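Local structure of chorismate mutase (Clostridium thermocellum, 1XHO) at residues Arg36-Val41 with Glu114-Val119; Ile75-Lys80 with Met104-Val109; Asp69-Ile74 with Thr97-Met102; Glu48-Thr53 with Ala88-Asn93. The protein probably catalyses the rearrangement of chorismate to prephenate, the step that commits chorismate to phenylalanine and tyrosine synthesis, as a trimer of the AroH type. All blocks are in the same frame, centred on the assembly; numbering follows the deposited sequence.

Interaction 1: Arg36-Val41 with Glu114-Val119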
loop_
_atom_site.group_PDB
_atom_site.type_symbol
_atom_site.label_atom_id
_atom_site.label_comp_id
_atom_site.label_asym_id
_atom_site.label_seq_id
_atom_site.Cartn_x
_atom_site.Cartn_y
_atom_site.Cartn_z
ATOM N N ARG C 36 9.172 8.390 2.102
ATOM C CA ARG C 36 9.619 7.111 2.616
ATOM C C ARG C 36 10.439 7.291 3.905
ATOM O O ARG C 36 11.207 8.239 4.034
ATOM C CB ARG C 36 10.415 6.347 1.535
ATOM C CG ARG C 36 9.617 5.240 0.818
ATOM C CD ARG C 36 9.232 4.088 1.791
ATOM N NE ARG C 36 10.391 3.635 2.574
ATOM C CZ ARG C 36 11.333 2.803 2.125
ATOM N NH1 ARG C 36 11.271 2.285 0.894
ATOM N NH2 ARG C 36 12.346 2.474 2.916
ATOM N N GLY C 37 10.209 6.403 4.872
ATOM C CA GLY C 37 11.054 6.244 6.042
ATOM C C GLY C 37 11.393 4.766 6.296
ATOM O O GLY C 37 10.634 3.859 5.913
ATOM N N ALA C 38 12.550 4.526 6.909
ATOM C CA ALA C 38 12.928 3.189 7.352
ATOM C C ALA C 38 13.756 3.291 8.609
ATOM O O ALA C 38 14.475 4.272 8.814
ATOM C CB ALA C 38 13.686 2.424 6.266
ATOM N N THR C 39 13.616 2.282 9.459
ATOM C CA THR C 39 14.349 2.204 10.709
ATOM C C THR C 39 14.476 0.735 11.129
ATOM O O THR C 39 13.797 -0.134 10.592
ATOM C CB THR C 39 13.673 3.072 11.832
ATOM O OG1 THR C 39 14.574 3.243 12.940
ATOM C CG2 THR C 39 12.332 2.459 12.312
ATOM N N THR C 40 15.366 0.473 12.077
ATOM C CA THR C 40 15.537 -0.861 12.621
ATOM C C THR C 40 15.354 -0.835 14.135
ATOM O O THR C 40 15.480 0.216 14.767
ATOM C CB THR C 40 16.912 -1.474 12.248
ATOM O OG1 THR C 40 17.975 -0.637 12.732
ATOM C CG2 THR C 40 17.024 -1.639 10.741
ATOM N N VAL C 41 15.020 -1.998 14.693
ATOM C CA VAL C 41 14.878 -2.174 16.147
ATOM C C VAL C 41 15.863 -3.236 16.646
ATOM O O VAL C 41 16.373 -4.046 15.863
ATOM C CB VAL C 41 13.432 -2.551 16.574
ATOM C CG1 VAL C 41 12.488 -1.371 16.379
ATOM C CG2 VAL C 41 12.928 -3.782 15.827
ATOM N N GLU C 114 16.905 -7.231 8.322
ATOM C CA GLU C 114 16.016 -7.753 9.333
ATOM C C GLU C 114 15.694 -6.653 10.331
ATOM O O GLU C 114 16.329 -5.591 10.310
ATOM C CB GLU C 114 16.682 -8.937 10.015
ATOM C CG GLU C 114 16.860 -10.132 9.082
ATOM C CD GLU C 114 17.863 -11.158 9.595
ATOM O OE1 GLU C 114 18.885 -10.760 10.210
ATOM O OE2 GLU C 114 17.632 -12.370 9.363
ATOM N N LYS C 115 14.687 -6.902 11.169
ATOM C CA LYS C 115 14.243 -5.978 12.228
ATOM C C LYS C 115 13.877 -4.580 11.716
ATOM O O LYS C 115 14.048 -3.584 12.434
ATOM C CB LYS C 115 15.301 -5.864 13.331
ATOM C CG LYS C 115 15.732 -7.178 13.961
ATOM C CD LYS C 115 14.598 -7.873 14.735
ATOM C CE LYS C 115 15.124 -9.165 15.452
ATOM N NZ LYS C 115 14.141 -10.310 15.453
ATOM N N CYS C 116 13.329 -4.520 10.499
ATOM C CA CYS C 116 13.162 -3.262 9.779
ATOM C C CYS C 116 11.703 -2.820 9.658
ATOM O O CYS C 116 10.858 -3.550 9.135
ATOM C CB CYS C 116 13.814 -3.363 8.373
ATOM S SG CYS C 116 13.677 -1.876 7.327
ATOM N N ILE C 117 11.438 -1.600 10.118
ATOM C CA ILE C 117 10.151 -0.939 9.937
ATOM C C ILE C 117 10.261 0.107 8.820
ATOM O O ILE C 117 11.113 1.005 8.880
ATOM C CB ILE C 117 9.699 -0.253 11.244
ATOM C CG1 ILE C 117 9.645 -1.286 12.379
ATOM C CG2 ILE C 117 8.351 0.439 11.057
ATOM C CD1 ILE C 117 9.713 -0.702 13.746
ATOM N N ARG C 118 9.405 -0.021 7.803
ATOM C CA ARG C 118 9.303 0.977 6.729
ATOM C C ARG C 118 7.978 1.735 6.779
ATOM O O ARG C 118 6.962 1.213 7.232
ATOM C CB ARG C 118 9.508 0.347 5.348
ATOM C CG ARG C 118 10.892 -0.300 5.179
ATOM C CD ARG C 118 11.019 -0.889 3.784
ATOM N NE ARG C 118 12.351 -1.376 3.425
ATOM C CZ ARG C 118 12.875 -2.560 3.761
ATOM N NH1 ARG C 118 12.241 -3.404 4.538
ATOM N NH2 ARG C 118 14.073 -2.881 3.333
ATOM N N VAL C 119 8.024 2.986 6.325
ATOM C CA VAL C 119 6.881 3.893 6.339
ATOM C C VAL C 119 6.790 4.566 4.985
ATOM O O VAL C 119 7.792 5.065 4.483
ATOM C CB VAL C 119 7.042 5.015 7.412
ATOM C CG1 VAL C 119 5.896 6.035 7.323
ATOM C CG2 VAL C 119 7.121 4.421 8.773
#
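Gly37 and Thr39 pair with Val119 and Ile117 in antiparallel register, the two strands running 167° apart, alternating with the non-hydrogen-bonded pairs Ala38-Arg118 and Thr40-Cys116. Gly37 N gives to Val119 O at 2.8 Å and Thr39 N to Ile117 O at 2.9 Å, each answered by a return bond, and Val41 N adds a further bond to Lys115 O just past the strand end. On the face of Thr39 and Ile117, which helix 46-63 covers, CG2 of Thr39 runs alongside CB of Ile117 at 3.9 Å. Val41 carries this apolar row on, its CG1 meeting Ile117 CD1 at 3.9 Å. The face of Ala38, Thr40, Cys116 and Arg118 is mixed, with two arginines at one end. Arg36, bent at chi2 and chi3, folds back so that Arg118 CD sits over one face of its guanidinium, 3.7 Å from NH2, the two guanidinium planes 75° apart. NH1 of Arg36 is held by Leu101 O of the second subunit. Cys116 SG stands over one face of the Arg118 guanidinium, displaced toward its rim. In the AroH-like chorismate mutase fold, this pairing joins the middle strand 116-124 to its neighbour 32-40.

Interaction 2: Ile75-Lys80 with Met104-Val109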
loop_
_atom_site.group_PDB
_atom_site.type_symbol
_atom_site.label_atom_id
_atom_site.label_comp_id
_atom_site.label_asym_id
_atom_site.label_seq_id
_atom_site.Cartn_x
_atom_site.Cartn_y
_atom_site.Cartn_z
ATOM N N ILE C 75 1.277 4.147 5.442
ATOM C CA ILE C 75 1.390 2.713 5.249
ATOM C C ILE C 75 2.656 2.240 5.954
ATOM O O ILE C 75 3.732 2.774 5.724
ATOM C CB ILE C 75 1.452 2.350 3.738
ATOM C CG1 ILE C 75 0.121 2.724 3.048
ATOM C CG2 ILE C 75 1.773 0.847 3.544
ATOM C CD1 ILE C 75 0.121 2.490 1.514
ATOM N N PHE C 76 2.508 1.246 6.821
ATOM C CA PHE C 76 3.631 0.647 7.533
ATOM C C PHE C 76 3.902 -0.771 7.044
ATOM O O PHE C 76 2.969 -1.510 6.749
ATOM C CB PHE C 76 3.323 0.572 9.019
ATOM C CG PHE C 76 3.007 1.896 9.652
ATOM C CD1 PHE C 76 4.001 2.626 10.310
ATOM C CD2 PHE C 76 1.716 2.402 9.618
ATOM C CE1 PHE C 76 3.707 3.839 10.922
ATOM C CE2 PHE C 76 1.414 3.631 10.219
ATOM C CZ PHE C 76 2.412 4.345 10.881
ATOM N N THR C 77 5.179 -1.145 6.966
ATOM C CA THR C 77 5.569 -2.547 6.828
ATOM C C THR C 77 6.592 -2.911 7.882
ATOM O O THR C 77 7.391 -2.070 8.314
ATOM C CB THR C 77 6.155 -2.909 5.435
ATOM O OG1 THR C 77 7.384 -2.194 5.205
ATOM C CG2 THR C 77 5.132 -2.637 4.308
ATOM N N VAL C 78 6.559 -4.168 8.300
ATOM C CA VAL C 78 7.623 -4.729 9.102
ATOM C C VAL C 78 8.078 -6.016 8.436
ATOM O O VAL C 78 7.304 -6.684 7.739
ATOM C CB VAL C 78 7.202 -5.003 10.572
ATOM C CG1 VAL C 78 6.710 -3.734 11.231
ATOM C CG2 VAL C 78 6.128 -6.102 10.648
ATOM N N THR C 79 9.343 -6.345 8.641
ATOM C CA THR C 79 9.901 -7.608 8.197
ATOM C C THR C 79 9.328 -8.771 9.029
ATOM O O THR C 79 8.854 -8.572 10.153
ATOM C CB THR C 79 11.455 -7.567 8.259
ATOM O OG1 THR C 79 11.876 -6.924 9.468
ATOM C CG2 THR C 79 11.988 -6.783 7.115
ATOM N N LYS C 80 9.366 -9.968 8.459
ATOM C CA LYS C 80 8.773 -11.188 9.059
ATOM C C LYS C 80 9.158 -11.434 10.539
ATOM O O LYS C 80 8.346 -11.939 11.339
ATOM C CB LYS C 80 9.180 -12.397 8.211
ATOM C CG LYS C 80 8.541 -13.706 8.606
ATOM C CD LYS C 80 8.494 -14.669 7.420
ATOM C CE LYS C 80 9.886 -14.977 6.860
ATOM N NZ LYS C 80 9.845 -16.133 5.911
HETATM N N MSE C 104 1.222 -3.779 6.908
HETATM C CA MSE C 104 1.442 -5.051 6.239
HETATM C C MSE C 104 2.801 -5.567 6.659
HETATM O O MSE C 104 3.521 -4.915 7.402
HETATM C CB MSE C 104 1.437 -4.889 4.710
HETATM C CG MSE C 104 0.146 -4.326 4.103
HETATM SE SE MSE C 104 -0.038 -2.373 4.268
HETATM C CE MSE C 104 -0.810 -2.111 2.496
ATOM N N ASN C 105 3.151 -6.746 6.172
ATOM C CA ASN C 105 4.517 -7.209 6.264
ATOM C C ASN C 105 5.245 -6.842 4.991
ATOM O O ASN C 105 4.639 -6.715 3.912
ATOM C CB ASN C 105 4.591 -8.723 6.492
ATOM C CG ASN C 105 4.228 -9.124 7.914
ATOM O OD1 ASN C 105 3.181 -9.722 8.143
ATOM N ND2 ASN C 105 5.112 -8.829 8.871
ATOM N N GLU C 106 6.553 -6.661 5.127
ATOM C CA GLU C 106 7.422 -6.400 3.997
ATOM C C GLU C 106 7.472 -7.658 3.126
ATOM O O GLU C 106 7.268 -8.768 3.609
ATOM C CB GLU C 106 8.840 -6.031 4.508
ATOM C CG GLU C 106 9.897 -5.703 3.421
ATOM C CD GLU C 106 9.683 -4.353 2.738
ATOM O OE1 GLU C 106 8.788 -3.572 3.154
ATOM O OE2 GLU C 106 10.413 -4.069 1.772
ATOM N N ILE C 107 7.722 -7.474 1.839
ATOM C CA ILE C 107 8.039 -8.584 0.950
ATOM C C ILE C 107 9.048 -9.527 1.629
ATOM O O ILE C 107 10.044 -9.079 2.215
ATOM C CB ILE C 107 8.576 -8.078 -0.410
ATOM C CG1 ILE C 107 8.776 -9.240 -1.399
ATOM C CG2 ILE C 107 9.861 -7.230 -0.224
ATOM C CD1 ILE C 107 9.171 -8.766 -2.831
ATOM N N ASP C 108 8.763 -10.827 1.571
ATOM C CA ASP C 108 9.655 -11.847 2.129
ATOM C C ASP C 108 10.794 -12.161 1.139
ATOM O O ASP C 108 10.578 -12.757 0.079
ATOM C CB ASP C 108 8.857 -13.118 2.509
ATOM C CG ASP C 108 9.747 -14.245 3.077
ATOM O OD1 ASP C 108 10.976 -14.057 3.209
ATOM O OD2 ASP C 108 9.205 -15.326 3.387
ATOM N N VAL C 109 11.998 -11.719 1.488
ATOM C CA VAL C 109 13.210 -12.001 0.710
ATOM C C VAL C 109 14.323 -12.422 1.687
ATOM O O VAL C 109 14.909 -11.572 2.360
ATOM C CB VAL C 109 13.649 -10.779 -0.137
ATOM C CG1 VAL C 109 14.991 -11.040 -0.831
ATOM C CG2 VAL C 109 12.575 -10.420 -1.173
#
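Val78 O is gripped by two donors, one above and one below its carbonyl plane: Glu106 N at 2.7 Å and the side-chain ND2 of Asn105 at 3.3 Å. Both stand well out of that plane, yet the Glu106 N-H points almost straight at the oxygen (168°). Val78 O lies close to the plane of the Asn105 amide, whose ND2 also rests against Val78 CG2; its OD1 turns to Asp108 N of the third subunit, which leaves the amide engaged at both ends. Upstream the backbones are paired as parallel strands, with Met104 N on Phe76 O and a longer bond from Val78 N to Met104 O. Thr77 OG1 donates to Glu106 OE1 at 2.8 Å, meeting it nearly along the C-O axis. Glu106 reaches that hydroxyl because CG is anti to the backbone N (chi1 -179°) and the chain then bends at chi2. At the apolar end Ile75 CG2 touches the selenium of selenomethionine Met104 at 3.8 Å. At the exposed end Lys80 NZ approaches Asp108 OD2 from above the carboxylate plane, a 2.7 Å salt bridge. The Thr77 hydroxyl thus fixes OE1 of Glu106, while OE2 makes a long, weak ion pair with Arg118 NH1 and Phe86 of the second subunit packs on the side chain, consistent with the inter-subunit pocket of AroH-type enzymes.

Interaction 3: Asp69-Ile74 with Thr97-Met102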
loop_
_atom_site.group_PDB
_atom_site.type_symbol
_atom_site.label_atom_id
_atom_site.label_comp_id
_atom_site.label_asym_id
_atom_site.label_seq_id
_atom_site.Cartn_x
_atom_site.Cartn_y
_atom_site.Cartn_z
ATOM N N ASP C 69 -2.495 17.639 9.828
ATOM C CA ASP C 69 -3.310 18.266 8.751
ATOM C C ASP C 69 -2.779 18.010 7.334
ATOM O O ASP C 69 -3.546 17.990 6.374
ATOM C CB ASP C 69 -3.375 19.794 8.939
ATOM C CG ASP C 69 -4.460 20.231 9.897
ATOM O OD1 ASP C 69 -5.475 19.511 10.039
ATOM O OD2 ASP C 69 -4.308 21.325 10.494
ATOM N N ASP C 70 -1.466 17.850 7.213
ATOM C CA ASP C 70 -0.808 17.711 5.913
ATOM C C ASP C 70 -0.781 16.267 5.403
ATOM O O ASP C 70 -0.557 16.037 4.212
ATOM C CB ASP C 70 0.630 18.243 6.005
ATOM C CG ASP C 70 0.699 19.679 6.550
ATOM O OD1 ASP C 70 -0.038 20.539 6.025
ATOM O OD2 ASP C 70 1.485 19.934 7.501
ATOM N N ILE C 71 -1.004 15.311 6.311
ATOM C CA ILE C 71 -0.806 13.878 6.032
ATOM C C ILE C 71 -2.079 13.224 5.471
ATOM O O ILE C 71 -3.144 13.284 6.070
ATOM C CB ILE C 71 -0.302 13.124 7.302
ATOM C CG1 ILE C 71 0.946 13.818 7.859
ATOM C CG2 ILE C 71 0.000 11.650 6.998
ATOM C CD1 ILE C 71 1.535 13.155 9.085
ATOM N N ILE C 72 -1.950 12.610 4.301
ATOM C CA ILE C 72 -3.068 11.946 3.633
ATOM C C ILE C 72 -3.206 10.511 4.160
ATOM O O ILE C 72 -4.295 10.071 4.548
ATOM C CB ILE C 72 -2.859 11.937 2.098
ATOM C CG1 ILE C 72 -2.748 13.385 1.579
ATOM C CG2 ILE C 72 -3.991 11.158 1.395
ATOM C CD1 ILE C 72 -2.242 13.498 0.158
ATOM N N SER C 73 -2.091 9.787 4.184
ATOM C CA SER C 73 -2.105 8.392 4.611
ATOM C C SER C 73 -0.725 7.913 5.085
ATOM O O SER C 73 0.311 8.507 4.750
ATOM C CB SER C 73 -2.646 7.503 3.485
ATOM O OG SER C 73 -1.918 7.677 2.280
ATOM N N ILE C 74 -0.732 6.864 5.911
ATOM C CA ILE C 74 0.497 6.232 6.362
ATOM C C ILE C 74 0.393 4.718 6.264
ATOM O O ILE C 74 -0.472 4.098 6.893
ATOM C CB ILE C 74 0.912 6.636 7.794
ATOM C CG1 ILE C 74 0.688 8.142 8.012
ATOM C CG2 ILE C 74 2.378 6.214 8.016
ATOM C CD1 ILE C 74 1.275 8.705 9.270
ATOM N N THR C 97 -4.625 10.831 15.344
ATOM C CA THR C 97 -5.802 10.010 15.531
ATOM C C THR C 97 -6.848 10.267 14.442
ATOM O O THR C 97 -7.906 9.650 14.465
ATOM C CB THR C 97 -6.398 10.238 16.943
ATOM O OG1 THR C 97 -6.573 11.644 17.183
ATOM C CG2 THR C 97 -5.453 9.672 18.013
ATOM N N SER C 98 -6.532 11.148 13.483
ATOM C CA SER C 98 -7.442 11.469 12.378
ATOM C C SER C 98 -6.878 11.067 11.008
ATOM O O SER C 98 -7.350 11.546 9.977
ATOM C CB SER C 98 -7.769 12.974 12.366
ATOM O OG SER C 98 -8.260 13.417 13.628
ATOM N N THR C 99 -5.892 10.172 10.998
ATOM C CA THR C 99 -5.176 9.825 9.768
ATOM C C THR C 99 -5.357 8.347 9.423
ATOM O O THR C 99 -5.317 7.495 10.280
ATOM C CB THR C 99 -3.659 10.209 9.883
ATOM O OG1 THR C 99 -3.546 11.627 10.046
ATOM C CG2 THR C 99 -2.884 9.822 8.649
ATOM N N ALA C 100 -5.578 8.077 8.140
ATOM C CA ALA C 100 -5.713 6.727 7.619
ATOM C C ALA C 100 -4.363 6.019 7.682
ATOM O O ALA C 100 -3.363 6.489 7.098
ATOM C CB ALA C 100 -6.240 6.761 6.166
ATOM N N LEU C 101 -4.350 4.905 8.411
ATOM C CA LEU C 101 -3.165 4.083 8.631
ATOM C C LEU C 101 -3.410 2.687 8.069
ATOM O O LEU C 101 -4.556 2.263 7.942
ATOM C CB LEU C 101 -2.867 3.986 10.125
ATOM C CG LEU C 101 -2.808 5.313 10.906
ATOM C CD1 LEU C 101 -2.665 5.078 12.396
ATOM C CD2 LEU C 101 -1.677 6.175 10.432
HETATM N N MSE C 102 -2.335 1.974 7.748
HETATM C CA MSE C 102 -2.423 0.594 7.267
HETATM C C MSE C 102 -1.075 -0.092 7.478
HETATM O O MSE C 102 -0.014 0.519 7.255
HETATM C CB MSE C 102 -2.841 0.566 5.783
HETATM C CG MSE C 102 -3.032 -0.843 5.189
HETATM SE SE MSE C 102 -4.373 -0.976 3.707
HETATM C CE MSE C 102 -5.911 -1.005 4.936
#
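With CG2 anti to the backbone N and OG1 anti to the carbonyl carbon (chi1 -63°), Thr99 turns its methyl to the isoleucines of strand 71-78 and leaves its hydroxyl to Glu68 and to Lys129 of the third subunit. That methyl, CG2, lies 3.8 Å from Ile71 CG2, the two side chains nearly perpendicular, and 4.0 Å from Ile74 CG1. Leu101 and Ile74 instead run alongside each other: CD2 of Leu101 rests on Ile74 CB at 3.7 Å and stays close to its CG1. Beneath these side chains the backbones pair in parallel, their axes 19° apart. Ala100 O takes Ile74 N at 2.9 Å, and Ile74 O takes Met102 N at 3.0 Å, so Ile74 bonds on both sides of Leu101. Farther back, on the other edge of strand 71-78, a classic beta bulge sets Ile72 and Ser73 together opposite His122 of the same chain, and Ser73 OG bonds to NE2 of the third subunit's His122. The contact thus joins the two parallel strands of a beta-alpha-beta unit: Leu101 leans on Ala91 of the connecting helix 89-93, Ile74 reaches Val119 on strand 116-124, and the third subunit packs against Ser73 and Ala100.

Interaction 4: Glu48-Thr53 with Ala88-Asn93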
loop_
_atom_site.group_PDB
_atom_site.type_symbol
_atom_site.label_atom_id
_atom_site.label_comp_id
_atom_site.label_asym_id
_atom_site.label_seq_id
_atom_site.Cartn_x
_atom_site.Cartn_y
_atom_site.Cartn_z
ATOM N N GLU C 48 9.930 -1.496 21.595
ATOM C CA GLU C 48 10.908 -1.136 20.576
ATOM C C GLU C 48 10.245 -0.760 19.248
ATOM O O GLU C 48 10.579 0.266 18.646
ATOM C CB GLU C 48 11.901 -2.287 20.344
ATOM C CG GLU C 48 12.994 -2.385 21.393
ATOM C CD GLU C 48 13.933 -1.191 21.361
ATOM O OE1 GLU C 48 14.739 -1.080 20.402
ATOM O OE2 GLU C 48 13.855 -0.357 22.293
ATOM N N ILE C 49 9.318 -1.606 18.800
ATOM C CA ILE C 49 8.564 -1.370 17.562
ATOM C C ILE C 49 7.862 -0.008 17.592
ATOM O O ILE C 49 7.958 0.769 16.644
ATOM C CB ILE C 49 7.522 -2.495 17.310
ATOM C CG1 ILE C 49 8.235 -3.784 16.892
ATOM C CG2 ILE C 49 6.520 -2.079 16.231
ATOM C CD1 ILE C 49 7.353 -5.057 16.950
ATOM N N VAL C 50 7.171 0.274 18.690
ATOM C CA VAL C 50 6.372 1.499 18.801
ATOM C C VAL C 50 7.250 2.737 18.949
ATOM O O VAL C 50 7.005 3.742 18.300
ATOM C CB VAL C 50 5.338 1.401 19.966
ATOM C CG1 VAL C 50 4.621 2.734 20.195
ATOM C CG2 VAL C 50 4.315 0.303 19.665
ATOM N N ALA C 51 8.270 2.652 19.796
ATOM C CA ALA C 51 9.147 3.790 20.068
ATOM C C ALA C 51 10.010 4.133 18.859
ATOM O O ALA C 51 10.165 5.295 18.519
ATOM C CB ALA C 51 10.026 3.506 21.291
ATOM N N GLU C 52 10.574 3.128 18.202
ATOM C CA GLU C 52 11.394 3.389 17.012
ATOM C C GLU C 52 10.567 3.871 15.830
ATOM O O GLU C 52 11.056 4.661 15.018
ATOM C CB GLU C 52 12.232 2.167 16.631
ATOM C CG GLU C 52 13.342 1.862 17.644
ATOM C CD GLU C 52 14.159 3.089 18.003
ATOM O OE1 GLU C 52 14.582 3.816 17.080
ATOM O OE2 GLU C 52 14.356 3.337 19.211
ATOM N N THR C 53 9.311 3.421 15.749
ATOM C CA THR C 53 8.409 3.914 14.733
ATOM C C THR C 53 8.062 5.376 15.011
ATOM O O THR C 53 7.981 6.172 14.085
ATOM C CB THR C 53 7.118 3.051 14.596
ATOM O OG1 THR C 53 7.474 1.706 14.263
ATOM C CG2 THR C 53 6.195 3.612 13.495
ATOM N N ALA C 88 1.569 1.247 13.687
ATOM C CA ALA C 88 0.527 2.280 13.644
ATOM C C ALA C 88 0.145 2.858 15.021
ATOM O O ALA C 88 -0.413 3.946 15.096
ATOM C CB ALA C 88 -0.730 1.724 12.955
ATOM N N ILE C 89 0.411 2.112 16.091
ATOM C CA ILE C 89 0.219 2.611 17.464
ATOM C C ILE C 89 1.063 3.876 17.728
ATOM O O ILE C 89 0.623 4.770 18.468
ATOM C CB ILE C 89 0.561 1.527 18.520
ATOM C CG1 ILE C 89 -0.447 0.380 18.455
ATOM C CG2 ILE C 89 0.564 2.123 19.937
ATOM C CD1 ILE C 89 0.078 -0.932 19.040
ATOM N N ALA C 90 2.251 3.947 17.111
ATOM C CA ALA C 90 3.142 5.105 17.248
ATOM C C ALA C 90 2.468 6.405 16.820
ATOM O O ALA C 90 2.584 7.411 17.516
ATOM C CB ALA C 90 4.437 4.897 16.467
ATOM N N ALA C 91 1.757 6.375 15.690
ATOM C CA ALA C 91 1.041 7.556 15.191
ATOM C C ALA C 91 -0.085 7.966 16.138
ATOM O O ALA C 91 -0.337 9.154 16.342
ATOM C CB ALA C 91 0.492 7.296 13.788
ATOM N N ARG C 92 -0.758 6.976 16.714
ATOM C CA ARG C 92 -1.814 7.227 17.688
ATOM C C ARG C 92 -1.264 7.845 18.989
ATOM O O ARG C 92 -1.867 8.760 19.526
ATOM C CB ARG C 92 -2.587 5.939 17.994
ATOM C CG ARG C 92 -3.968 6.208 18.529
ATOM C CD ARG C 92 -4.582 4.997 19.224
ATOM N NE ARG C 92 -5.766 5.389 19.990
ATOM C CZ ARG C 92 -5.739 5.990 21.181
ATOM N NH1 ARG C 92 -4.584 6.275 21.779
ATOM N NH2 ARG C 92 -6.883 6.307 21.784
ATOM N N ASN C 93 -0.128 7.335 19.481
ATOM C CA ASN C 93 0.555 7.902 20.665
ATOM C C ASN C 93 0.819 9.399 20.529
ATOM O O ASN C 93 0.551 10.181 21.449
ATOM C CB ASN C 93 1.909 7.220 20.903
ATOM C CG ASN C 93 1.784 5.803 21.406
ATOM O OD1 ASN C 93 0.686 5.257 21.522
ATOM N ND2 ASN C 93 2.923 5.192 21.710
#
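Ala90 packs directly against the helix 46-63 backbone, its CB only 3.4 Å from Val50 O and 3.7 Å from Thr53 CG2. This is the buried part of the contact and, consistent with a small side chain at this point, the CA atoms of Val50 and Ala90 are 5.1 Å apart. Thr53 presents its methyl here because CG2 is anti to the backbone N (chi1 -59°); its OG1 turns back along its own helix and donates to Ile49 O at 2.6 Å. Ile49 O also accepts from Thr53 N, on the other side of its carbonyl plane, so the hydroxyl is turned into its own helix, and Ala90 meets the Thr53 methyl and the Val50 carbonyl oxygen. The two short helical segments cross at -59°, and both lie over the same side of the sheet, with Thr53 and Ala88 each touching Phe76 on strand 71-78; helix 89-93 is the link in the beta-alpha-beta crossover from that strand to strand 100-105. On the solvent side Ile89 and Asn93 are exposed, and helix 46-63 covers little of either. Val50 spreads its two methyls there, CG2 at 4.1 Å from Ile89 CB, while CG1 makes a close but isolated touch, 3.3 Å from Asn93 ND2. The Asn93 amide makes a weak hydrogen bond with Gln54 OE1, one turn farther along helix 46-63.

Interactions 2 and 3 hold the same two strands, 71-78 and 100-105, at successive points: interaction 3 near their start is mainly methyl packing, interaction 2 near their end mainly polar. Phe76 N probably bonds Met102 O between them. Interaction 1 lies closer to the chain's centre, and its strand 116-124 continues the sheet, Arg118 N probably bonding to Thr77 O of interaction 2. These three are largely buried and all reach neighbouring subunits. Interaction 4 is the outlier, a partly exposed helix contact without cross-segment hydrogen bonds that no other subunit touches. It still rests on the sheet: Thr53 meets Ile117 of interaction 1 and Phe76 of interaction 2.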